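Side-chain contacts in putative cell surface protein, similar to internalin proteins (Listeria monocytogenes EGD-e, PDB 5KZS), which is of unknown function but, as an internalin-like surface protein with leucine-rich repeats, probably takes part in contacts between Listeria and its host: residues L31-V36 against Q42-A47; E54-T59 against V110-S115; F266-A269 against M273-N276; G281-S284 against P288-V291; V318-A323 against E329-D334. All coordinates share one frame; numbering follows the deposited sequence.

Interaction 1: L31-V36 against Q42-A47; sequences LNKDSV and QDDLDA
CD2 of Leu31 is driven against the backbone of the helix 42-46, coming to 3.3 Å from Asp44 O. The same methyl also touches the aliphatic part of that residue, with Leu31 CD2 and Asp44 CB 4.0 Å apart, and meets Leu45 CD2 at 4.2 Å. Leu45 starts away from the 31-36 segment at CB, and only its tip returns. Beside this apolar patch, Lys33 and Asp44 cross at about a right angle in a long salt bridge, NZ to OD2 4.0 Å; a bend at chi2 (-84°) brings the ammonium round to the carboxylate. Both segments belong to the N-terminal adhesion/invasion domain, a family grouped with EF-hands, and the contact packs the end of helix 21-31 against the short helix 42-46. Asn32, with positive phi, closes the longer helix in a Schellman motif and turns the chain toward Lys33. Ile14 of helix 14-17 touches both Leu31 and Lys33. Further out, Gln42 NE2 donates to Asp46 OD1 at 2.9 Å, the amide meeting this oxygen from above the carboxylate plane, and Asn72 ND2 binds the same oxygen. Asp41 OD1 accepts from Asp44 N.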
# COMPACT_ATOMS: atom_id res chain seq x y z
N LEU A 31 7.83 18.10 -25.80
CA LEU A 31 7.32 18.97 -26.87
C LEU A 31 7.66 18.47 -28.27
O LEU A 31 7.28 19.10 -29.27
CB LEU A 31 7.93 20.37 -26.71
CG LEU A 31 7.39 21.23 -25.58
CD1 LEU A 31 8.46 22.20 -25.10
CD2 LEU A 31 6.13 21.97 -26.02
N ASN A 32 8.40 17.37 -28.34
CA ASN A 32 8.80 16.75 -29.60
C ASN A 32 9.71 17.67 -30.41
O ASN A 32 9.48 17.90 -31.60
CB ASN A 32 7.56 16.28 -30.38
CG ASN A 32 7.63 14.81 -30.70
OD1 ASN A 32 7.05 13.98 -29.98
ND2 ASN A 32 8.38 14.47 -31.75
N LYS A 33 10.73 18.18 -29.74
CA LYS A 33 11.72 19.05 -30.36
C LYS A 33 13.09 18.41 -30.20
O LYS A 33 13.40 17.87 -29.15
CB LYS A 33 11.69 20.43 -29.70
CG LYS A 33 10.36 21.16 -29.85
CD LYS A 33 10.26 21.92 -31.17
CE LYS A 33 8.82 22.31 -31.48
NZ LYS A 33 8.75 23.40 -32.49
N ASP A 34 13.92 18.50 -31.23
CA ASP A 34 15.23 17.82 -31.27
C ASP A 34 16.27 18.47 -30.36
O ASP A 34 17.21 17.81 -29.91
CB ASP A 34 15.78 17.81 -32.70
CG ASP A 34 14.86 17.08 -33.68
OD1 ASP A 34 14.15 16.13 -33.28
OD2 ASP A 34 14.86 17.47 -34.87
N SER A 35 16.12 19.76 -30.14
CA SER A 35 17.15 20.55 -29.49
C SER A 35 16.53 21.38 -28.38
O SER A 35 15.39 21.84 -28.50
CB SER A 35 17.79 21.47 -30.53
OG SER A 35 18.93 22.12 -30.00
N VAL A 36 17.30 21.58 -27.32
CA VAL A 36 16.92 22.53 -26.25
C VAL A 36 16.96 23.98 -26.76
O VAL A 36 16.39 24.88 -26.14
CB VAL A 36 17.77 22.36 -24.97
CG1 VAL A 36 17.58 20.98 -24.38
CG2 VAL A 36 19.26 22.63 -25.19
N GLN A 42 3.36 29.55 -27.44
CA GLN A 42 2.28 29.14 -26.54
C GLN A 42 1.45 27.98 -27.11
O GLN A 42 1.08 27.09 -26.36
CB GLN A 42 1.37 30.34 -26.18
CG GLN A 42 0.33 30.07 -25.09
CD GLN A 42 0.93 29.49 -23.80
OE1 GLN A 42 1.86 30.07 -23.24
NE2 GLN A 42 0.40 28.35 -23.34
N ASP A 43 1.19 27.99 -28.41
CA ASP A 43 0.48 26.87 -29.07
C ASP A 43 1.16 25.52 -28.81
O ASP A 43 0.47 24.52 -28.59
CB ASP A 43 0.35 27.10 -30.58
CG ASP A 43 -0.56 28.27 -30.93
OD1 ASP A 43 -1.63 28.40 -30.29
OD2 ASP A 43 -0.20 29.05 -31.84
N ASP A 44 2.49 25.50 -28.82
CA ASP A 44 3.27 24.27 -28.55
C ASP A 44 3.01 23.70 -27.16
O ASP A 44 3.00 22.49 -26.98
CB ASP A 44 4.78 24.51 -28.74
CG ASP A 44 5.17 24.76 -30.19
OD1 ASP A 44 4.52 24.22 -31.12
OD2 ASP A 44 6.13 25.52 -30.41
N LEU A 45 2.83 24.58 -26.19
CA LEU A 45 2.47 24.20 -24.83
C LEU A 45 0.98 23.84 -24.75
O LEU A 45 0.64 22.87 -24.07
CB LEU A 45 2.80 25.32 -23.84
CG LEU A 45 4.26 25.81 -23.77
CD1 LEU A 45 4.34 27.14 -23.04
CD2 LEU A 45 5.19 24.79 -23.12
N ASP A 46 0.11 24.59 -25.43
CA ASP A 46 -1.34 24.31 -25.44
C ASP A 46 -1.67 22.92 -26.00
O ASP A 46 -2.66 22.31 -25.61
CB ASP A 46 -2.12 25.39 -26.21
CG ASP A 46 -2.16 26.76 -25.49
OD1 ASP A 46 -1.92 26.85 -24.26
OD2 ASP A 46 -2.46 27.77 -26.17
N ALA A 47 -0.83 22.42 -26.92
CA ALA A 47 -1.00 21.07 -27.45
C ALA A 47 -0.58 19.95 -26.48
O ALA A 47 -0.97 18.80 -26.69
CB ALA A 47 -0.26 20.92 -28.77

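Interaction 2: E54-T59 against V110-S115; sequences ETETIT and VTRNLS
Arg112 NH2 donates to Glu56 OE1 at 3.1 Å, the one hydrogen bond between these segments and part of a salt bridge at the surface of the leucine-rich-repeat solenoid. Glu56 lies in the loop after strand 50-53 and Arg112 in the 110-115 segment that carries strand 113-114. Strand 76-79 lies between strands 50-53 and 100-103 in the parallel sheet, and with the CA atoms of Glu56 and Arg112 11.4 Å apart, long side chains must do the bridging. The geometry is single-pronged. OE1 offers its syn lone pair, but the N-H...O angle is only 136°, and the carboxylate and guanidinium planes stand 88° apart, so the paired, coplanar form of such bridges is not adopted. Seen from the arginine, the acceptor is tilted from the guanidinium plane.

Glu56 sits in the type I turn from Thr55 to Ile58, a turn closed by a weak backbone bond, and its CG lies beside the backbone N, sending the chain across toward the 110-115 segment. The arginine is held from several directions. A bend at chi2 (-71°) swings it round, and its strongest partner lies elsewhere: NE donates to Phe82 O, on the intervening part of the solenoid. Glu84 also touches the arginine and Glu81 touches Glu56, so the positive charge may ease the repulsion among these acidic side chains. NH1 makes a weak bond to Thr111 O. Over one face of the guanidinium, displaced toward the rim, Val110 CG1 lies 3.6 Å above the plane.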
# COMPACT_ATOMS: atom_id res chain seq x y z
N GLU A 54 12.67 12.25 -16.73
CA GLU A 54 13.56 11.09 -16.54
C GLU A 54 15.03 11.40 -16.24
O GLU A 54 15.75 10.51 -15.79
CB GLU A 54 13.45 10.14 -17.76
CG GLU A 54 13.65 10.78 -19.14
CD GLU A 54 12.44 11.56 -19.67
OE1 GLU A 54 12.65 12.57 -20.40
OE2 GLU A 54 11.28 11.18 -19.35
N THR A 55 15.48 12.63 -16.46
CA THR A 55 16.89 12.97 -16.26
C THR A 55 17.12 13.17 -14.77
O THR A 55 16.46 14.00 -14.12
CB THR A 55 17.27 14.25 -17.04
OG1 THR A 55 16.71 14.17 -18.35
CG2 THR A 55 18.79 14.40 -17.15
N GLU A 56 18.08 12.42 -14.23
CA GLU A 56 18.26 12.34 -12.78
C GLU A 56 18.98 13.54 -12.12
O GLU A 56 19.13 13.56 -10.90
CB GLU A 56 18.93 11.01 -12.40
CG GLU A 56 18.15 9.78 -12.88
CD GLU A 56 18.13 8.61 -11.90
OE1 GLU A 56 18.63 8.75 -10.77
OE2 GLU A 56 17.60 7.54 -12.28
N THR A 57 19.40 14.52 -12.92
CA THR A 57 19.99 15.75 -12.38
C THR A 57 18.94 16.78 -11.94
O THR A 57 19.30 17.75 -11.26
CB THR A 57 20.92 16.45 -13.39
OG1 THR A 57 20.19 16.79 -14.58
CG2 THR A 57 22.13 15.55 -13.74
N ILE A 58 17.67 16.58 -12.31
CA ILE A 58 16.58 17.49 -11.93
C ILE A 58 16.45 17.42 -10.42
O ILE A 58 16.42 16.32 -9.85
CB ILE A 58 15.22 17.13 -12.58
CG1 ILE A 58 15.30 17.21 -14.11
CG2 ILE A 58 14.11 18.08 -12.12
CD1 ILE A 58 14.07 16.69 -14.84
N THR A 59 16.42 18.59 -9.78
CA THR A 59 16.20 18.73 -8.33
C THR A 59 14.85 19.38 -8.07
O THR A 59 14.16 19.78 -9.02
CB THR A 59 17.28 19.64 -7.72
OG1 THR A 59 17.26 20.91 -8.38
CG2 THR A 59 18.67 19.02 -7.87
N VAL A 110 17.46 0.33 -5.67
CA VAL A 110 17.66 1.77 -5.79
C VAL A 110 16.70 2.49 -4.84
O VAL A 110 15.48 2.48 -5.04
CB VAL A 110 17.45 2.25 -7.24
CG1 VAL A 110 17.64 3.76 -7.34
CG2 VAL A 110 18.41 1.52 -8.18
N THR A 111 17.26 3.13 -3.82
CA THR A 111 16.50 3.80 -2.78
C THR A 111 16.28 5.28 -3.13
O THR A 111 17.24 6.03 -3.30
CB THR A 111 17.25 3.73 -1.44
OG1 THR A 111 17.72 2.40 -1.22
CG2 THR A 111 16.35 4.15 -0.28
N ARG A 112 15.01 5.69 -3.24
CA ARG A 112 14.66 7.11 -3.31
C ARG A 112 13.72 7.50 -2.18
O ARG A 112 12.91 6.70 -1.72
CB ARG A 112 14.01 7.45 -4.65
CG ARG A 112 14.90 7.29 -5.86
CD ARG A 112 16.00 8.33 -5.97
NE ARG A 112 16.88 7.98 -7.08
CZ ARG A 112 18.13 7.49 -7.00
NH1 ARG A 112 18.75 7.30 -5.84
NH2 ARG A 112 18.78 7.20 -8.13
N ASN A 113 13.82 8.76 -1.75
CA ASN A 113 12.90 9.35 -0.78
C ASN A 113 11.99 10.38 -1.45
O ASN A 113 12.43 11.12 -2.33
CB ASN A 113 13.70 10.01 0.33
CG ASN A 113 14.78 9.11 0.87
OD1 ASN A 113 14.51 8.14 1.57
ND2 ASN A 113 16.03 9.43 0.53
N LEU A 114 10.72 10.42 -1.02
CA LEU A 114 9.73 11.40 -1.48
C LEU A 114 8.85 11.94 -0.34
O LEU A 114 8.43 11.19 0.53
CB LEU A 114 8.80 10.76 -2.50
CG LEU A 114 9.34 10.29 -3.84
CD1 LEU A 114 8.22 9.61 -4.60
CD2 LEU A 114 9.89 11.45 -4.65
N SER A 115 8.55 13.23 -0.37
CA SER A 115 7.53 13.82 0.50
C SER A 115 6.32 14.12 -0.36
O SER A 115 6.42 14.20 -1.57
CB SER A 115 8.04 15.12 1.16
OG SER A 115 8.21 16.19 0.22

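Interaction 3: F266-A269 against M273-N276; sequences FQLA and MLVN
Leu268 and Met273 cross obliquely, the leucine CD2 lying 3.7 Å from CG of the methionine, where helix 263-270 gives way to a loop in the C-terminal beta domain. The contact lies at the C-terminal end of this helix, where the chain leaves the last turn and folds back so that two successive loop residues cover the side chains of the turn just completed. Met273 is a selenomethionine, and its chi1 of -174°, with CG anti to the backbone N, sets CG against Leu268 CD2; bends at chi2 and chi3 then lead the selenium end away from the helix. Between the same two residues a backbone bond fixes the spacing, Met273 N donating to Leu268 O at 3.0 Å with an N-H...O angle of 155°.

Leu274 meets the helix differently. Its CA–CB bond runs neither at the helix nor from it, yet the branched end closes in, CG and CD2 each 4.0 Å from Leu268 CB. Leu268 is thus met at CD2 by the methionine and at CB by the leucine. Phe320 of strand 312-320 touches both Leu268 and Leu274, so the pair forms part of the layer in which helix and loop pack on the mixed sheet. The other branch of Leu274 reaches past Leu268 to the next helical residue, where CD1 stands 3.5 Å from Ala269 CB, a tight carbon contact.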
# COMPACT_ATOMS: atom_id res chain seq x y z
N PHE A 266 -12.51 -19.81 10.91
CA PHE A 266 -13.96 -20.03 10.79
C PHE A 266 -14.64 -18.84 10.16
O PHE A 266 -15.70 -18.96 9.55
CB PHE A 266 -14.59 -20.33 12.15
CG PHE A 266 -14.02 -21.55 12.80
CD1 PHE A 266 -12.86 -21.48 13.57
CD2 PHE A 266 -14.62 -22.79 12.63
CE1 PHE A 266 -12.32 -22.60 14.16
CE2 PHE A 266 -14.09 -23.92 13.22
CZ PHE A 266 -12.94 -23.83 13.99
N GLN A 267 -14.02 -17.68 10.35
CA GLN A 267 -14.41 -16.48 9.65
C GLN A 267 -14.19 -16.64 8.14
O GLN A 267 -15.10 -16.40 7.34
CB GLN A 267 -13.65 -15.28 10.22
CG GLN A 267 -14.19 -14.86 11.56
CD GLN A 267 -13.37 -13.77 12.21
OE1 GLN A 267 -12.17 -13.93 12.48
NE2 GLN A 267 -14.00 -12.64 12.48
N LEU A 268 -12.98 -17.08 7.76
CA LEU A 268 -12.67 -17.33 6.34
C LEU A 268 -13.56 -18.41 5.76
O LEU A 268 -14.06 -18.26 4.64
CB LEU A 268 -11.20 -17.75 6.16
CG LEU A 268 -10.17 -16.64 6.36
CD1 LEU A 268 -8.76 -17.20 6.26
CD2 LEU A 268 -10.39 -15.49 5.38
N ALA A 269 -13.77 -19.47 6.54
CA ALA A 269 -14.66 -20.57 6.16
C ALA A 269 -16.05 -20.04 5.87
O ALA A 269 -16.62 -20.33 4.82
CB ALA A 269 -14.70 -21.62 7.26
N MSE A 273 -13.83 -18.42 1.67
CA MSE A 273 -12.51 -17.92 1.30
C MSE A 273 -11.45 -18.91 1.67
O MSE A 273 -10.26 -18.60 1.65
CB MSE A 273 -12.40 -16.56 2.02
CG MSE A 273 -11.19 -15.66 1.76
SE MSE A 273 -10.96 -15.16 -0.14
CE MSE A 273 -12.83 -14.94 -0.76
N LEU A 274 -11.85 -20.14 1.99
CA LEU A 274 -10.89 -21.19 2.19
C LEU A 274 -10.80 -22.00 0.91
O LEU A 274 -11.78 -22.60 0.48
CB LEU A 274 -11.28 -22.08 3.37
CG LEU A 274 -11.03 -21.47 4.76
CD1 LEU A 274 -11.62 -22.38 5.82
CD2 LEU A 274 -9.55 -21.24 5.04
N VAL A 275 -9.62 -21.97 0.27
CA VAL A 275 -9.36 -22.78 -0.93
C VAL A 275 -9.47 -24.26 -0.58
O VAL A 275 -10.00 -25.05 -1.35
CB VAL A 275 -7.96 -22.49 -1.57
CG1 VAL A 275 -7.81 -21.01 -1.92
CG2 VAL A 275 -6.80 -22.95 -0.68
N ASN A 276 -8.98 -24.61 0.61
CA ASN A 276 -8.81 -25.98 1.06
C ASN A 276 -9.13 -26.01 2.58
O ASN A 276 -8.34 -25.52 3.41
CB ASN A 276 -7.37 -26.40 0.72
CG ASN A 276 -6.91 -27.59 1.51
OD1 ASN A 276 -7.43 -28.68 1.35
ND2 ASN A 276 -5.93 -27.37 2.38

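Interaction 4: G281-S284 against P288-V291; sequences GSYS and PVEV
Tyr283 reaches across the hairpin to Val289 and lays one face of its ring on the valine. At CB the chain turns into the crowded position, CG between the backbone N and carbonyl carbon (chi1 73°), which folds the ring back over the partner strand. CD2 then passes 3.8 Å from Val289 O. One atom further, CE2 touches Val289 CG1 at 3.5 Å, and CZ is equally close to Val289 CB. At the tip the hydroxyl overhangs both methyls, OH lying 3.7 Å from Val289 CG1 and from CG2. Taken as a whole, this is a CH-pi contact: Val289 CB sits over the ring face, 24° off its normal and offset toward the rim. Tyr314 of strand 312-320 packs with the same ring edge-to-face.

Strands 279-283 and 289-296 form an antiparallel beta hairpin in the mixed sheet of the C-terminal domain. Tyr283 and Val289 are a hydrogen-bonded pair, with Val289 N donating to Tyr283 O at 2.9 Å and Tyr283 N returning a bond to Val289 O at 3.0 Å. On the face opposite the tyrosine, Ser282 and Glu290 make the non-hydrogen-bonded pair, and Ser282 CB lies 3.5 Å from Glu290 OE2. That carboxylate oxygen also approaches Gly281 O, acceptor against acceptor, while the bond from Val291 N to Gly281 O is weak. The chemistry implies that Tyr283 and Val289 are held to each other twice over, by two sound backbone bonds and by the CH-pi packing of their side chains.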
# COMPACT_ATOMS: atom_id res chain seq x y z
N GLY A 281 -2.35 -29.93 11.97
CA GLY A 281 -1.56 -29.69 13.17
C GLY A 281 -0.32 -30.57 13.22
O GLY A 281 -0.40 -31.77 12.92
N SER A 282 0.80 -29.98 13.62
CA SER A 282 2.08 -30.68 13.58
C SER A 282 3.11 -30.00 14.44
O SER A 282 3.11 -28.78 14.53
CB SER A 282 2.61 -30.72 12.14
OG SER A 282 2.57 -29.42 11.56
N TYR A 283 4.00 -30.77 15.04
CA TYR A 283 5.13 -30.21 15.77
C TYR A 283 6.44 -30.51 15.06
O TYR A 283 6.51 -31.44 14.26
CB TYR A 283 5.14 -30.72 17.22
CG TYR A 283 5.54 -32.16 17.42
CD1 TYR A 283 6.89 -32.52 17.55
CD2 TYR A 283 4.58 -33.18 17.50
CE1 TYR A 283 7.28 -33.84 17.74
CE2 TYR A 283 4.96 -34.50 17.70
CZ TYR A 283 6.31 -34.83 17.81
OH TYR A 283 6.69 -36.14 18.00
N SER A 284 7.46 -29.73 15.37
CA SER A 284 8.75 -29.78 14.67
C SER A 284 9.69 -30.89 15.19
O SER A 284 9.72 -31.20 16.38
CB SER A 284 9.45 -28.41 14.73
OG SER A 284 10.83 -28.53 15.03
N PRO A 288 9.09 -32.86 10.45
CA PRO A 288 7.94 -32.53 11.30
C PRO A 288 6.92 -33.67 11.41
O PRO A 288 6.70 -34.41 10.45
CB PRO A 288 7.32 -31.29 10.61
CG PRO A 288 7.82 -31.32 9.22
CD PRO A 288 9.18 -31.96 9.28
N VAL A 289 6.33 -33.79 12.60
CA VAL A 289 5.45 -34.90 12.98
C VAL A 289 4.00 -34.42 13.03
O VAL A 289 3.65 -33.52 13.79
CB VAL A 289 5.85 -35.46 14.37
CG1 VAL A 289 4.88 -36.54 14.84
CG2 VAL A 289 7.28 -36.00 14.33
N GLU A 290 3.15 -35.06 12.23
CA GLU A 290 1.73 -34.72 12.16
C GLU A 290 0.99 -35.31 13.37
O GLU A 290 1.49 -36.21 14.04
CB GLU A 290 1.12 -35.23 10.84
CG GLU A 290 0.24 -34.21 10.11
CD GLU A 290 1.01 -33.06 9.50
OE1 GLU A 290 2.10 -33.28 8.94
OE2 GLU A 290 0.52 -31.91 9.57
N VAL A 291 -0.20 -34.78 13.61
CA VAL A 291 -1.02 -35.15 14.77
C VAL A 291 -2.48 -34.93 14.39
O VAL A 291 -2.79 -34.01 13.65
CB VAL A 291 -0.58 -34.29 16.00
CG1 VAL A 291 -1.75 -33.82 16.86
CG2 VAL A 291 0.47 -35.03 16.83

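Interaction 5: V318-A323 against E329-D334; sequences VQFNDA and EGCVYD
The Phe320 ring carries Cys331 CB centrally over one face, 3.5 Å from the centroid and 14° off the normal, a CH-pi contact. The sulfur stands aslant, with Cys331 SG 4.2 Å from the same centroid in a sulfur-aromatic contact. Phe320 CE2 in turn approaches the edge of the Tyr333 ring near its plane, 3.9 Å from Tyr333 CE2. The phenylalanine ring can lie over the cysteine because its CG lies between the backbone N and carbonyl carbon (chi1 67°), folding the ring over the neighbouring strand. Asn321 CB also touches Cys331 SG.

Beneath the rings runs a regular antiparallel ladder. Two hydrogen-bonded pairs, Val318 with Tyr333 and Phe320 with Cys331, exchange four nearly straight backbone bonds, the shortest being Cys331 N to Phe320 O and Val318 N to Tyr333 O, both 2.9 Å. Between them Gln319 and Val332 turn their side chains to the opposite face of the sheet, lying side by side with Gln319 CG 3.8 Å from Val332 CG1.

In the mixed sheet, strand 331-339 lies between 312-320 and 243-252. Helix 263-270 covers the aromatic face: Ile264 touches Tyr333, and Tyr265 packs edge-to-face with Phe320. Val279 of strand 279-283 touches Val318 and Phe320, while Tyr333 OH bonds to Leu227 O, tying the sheet to the repeat region.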
# COMPACT_ATOMS: atom_id res chain seq x y z
N VAL A 318 -0.18 -24.92 13.34
CA VAL A 318 -1.35 -25.29 12.57
C VAL A 318 -1.08 -24.69 11.18
O VAL A 318 -0.44 -23.66 11.08
CB VAL A 318 -2.62 -24.74 13.27
CG1 VAL A 318 -3.68 -24.23 12.30
CG2 VAL A 318 -3.20 -25.80 14.20
N GLN A 319 -1.53 -25.38 10.13
CA GLN A 319 -1.46 -24.90 8.75
C GLN A 319 -2.79 -25.14 8.06
O GLN A 319 -3.38 -26.20 8.21
CB GLN A 319 -0.38 -25.65 7.98
CG GLN A 319 1.00 -25.07 8.13
CD GLN A 319 2.05 -25.92 7.43
OE1 GLN A 319 1.88 -26.33 6.28
NE2 GLN A 319 3.15 -26.20 8.13
N PHE A 320 -3.25 -24.17 7.29
CA PHE A 320 -4.45 -24.35 6.50
C PHE A 320 -4.44 -23.46 5.26
O PHE A 320 -3.49 -22.70 5.03
CB PHE A 320 -5.72 -24.17 7.35
CG PHE A 320 -5.94 -22.77 7.85
CD1 PHE A 320 -6.67 -21.85 7.10
CD2 PHE A 320 -5.44 -22.37 9.10
CE1 PHE A 320 -6.89 -20.57 7.56
CE2 PHE A 320 -5.67 -21.09 9.57
CZ PHE A 320 -6.39 -20.18 8.80
N ASN A 321 -5.49 -23.59 4.45
CA ASN A 321 -5.58 -22.94 3.16
C ASN A 321 -4.39 -23.27 2.27
O ASN A 321 -4.01 -22.47 1.44
CB ASN A 321 -5.74 -21.43 3.36
CG ASN A 321 -6.80 -20.84 2.45
OD1 ASN A 321 -7.86 -21.42 2.27
ND2 ASN A 321 -6.52 -19.67 1.90
N ASP A 322 -3.81 -24.47 2.42
CA ASP A 322 -2.69 -24.89 1.58
C ASP A 322 -3.20 -25.34 0.20
O ASP A 322 -4.05 -26.23 0.10
CB ASP A 322 -1.89 -26.02 2.26
CG ASP A 322 -1.25 -25.56 3.55
OD1 ASP A 322 -0.67 -24.46 3.56
OD2 ASP A 322 -1.34 -26.29 4.56
N ALA A 323 -2.70 -24.68 -0.84
CA ALA A 323 -2.97 -25.04 -2.23
C ALA A 323 -1.74 -24.68 -3.08
O ALA A 323 -1.83 -23.91 -4.04
CB ALA A 323 -4.22 -24.33 -2.74
N GLU A 329 2.24 -19.29 0.60
CA GLU A 329 2.53 -19.45 2.05
C GLU A 329 1.47 -20.28 2.78
O GLU A 329 1.80 -21.03 3.70
CB GLU A 329 2.64 -18.08 2.76
CG GLU A 329 3.35 -18.12 4.11
CD GLU A 329 3.11 -16.90 5.00
OE1 GLU A 329 2.06 -16.21 4.87
OE2 GLU A 329 3.97 -16.64 5.86
N GLY A 330 0.20 -20.12 2.38
CA GLY A 330 -0.92 -20.68 3.13
C GLY A 330 -1.10 -19.85 4.38
O GLY A 330 -0.53 -18.75 4.47
N CYS A 331 -1.87 -20.36 5.34
CA CYS A 331 -2.04 -19.71 6.64
C CYS A 331 -1.28 -20.54 7.68
O CYS A 331 -1.38 -21.74 7.67
CB CYS A 331 -3.52 -19.61 6.99
SG CYS A 331 -4.47 -18.54 5.87
N VAL A 332 -0.49 -19.90 8.54
CA VAL A 332 0.31 -20.61 9.55
C VAL A 332 0.17 -19.92 10.91
O VAL A 332 0.14 -18.70 10.99
CB VAL A 332 1.82 -20.64 9.22
CG1 VAL A 332 2.45 -21.95 9.67
CG2 VAL A 332 2.08 -20.39 7.75
N TYR A 333 0.07 -20.69 11.99
CA TYR A 333 0.07 -20.12 13.33
C TYR A 333 0.90 -21.03 14.20
O TYR A 333 0.66 -22.24 14.23
CB TYR A 333 -1.36 -19.94 13.84
CG TYR A 333 -2.08 -18.90 13.03
CD1 TYR A 333 -1.98 -17.56 13.35
CD2 TYR A 333 -2.79 -19.25 11.88
CE1 TYR A 333 -2.59 -16.58 12.57
CE2 TYR A 333 -3.42 -18.29 11.10
CZ TYR A 333 -3.32 -16.95 11.44
OH TYR A 333 -3.94 -15.98 10.67
N ASP A 334 1.91 -20.47 14.86
CA ASP A 334 2.83 -21.22 15.72
C ASP A 334 2.61 -20.97 17.22
O ASP A 334 2.05 -19.94 17.63
CB ASP A 334 4.28 -20.85 15.37
CG ASP A 334 4.58 -20.97 13.89
OD1 ASP A 334 3.79 -21.57 13.14
OD2 ASP A 334 5.63 -20.45 13.47

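How the interactions relate
The chemistry of the five contacts differs with their place in the fold. Interactions 1 and 2 lie toward the N-terminal end of the elongated chain, centres 24 Å apart: one joins two helices of the N-terminal domain through a methyl group and a long salt bridge, while the other is a charged bridge between two segments of the solenoid surface. Interactions 3, 4 and 5 gather at the other end. Interaction 5 is buried and aromatic, whereas interaction 4, in the same mixed sheet, is only partly buried; strands 279-283 and 312-320 are neighbours there. Interaction 3 touches interaction 5 directly, Val275 N lying 2.7 Å from Asn321 OD1, a probable hydrogen bond that joins the loop after helix 263-270 to the sheet.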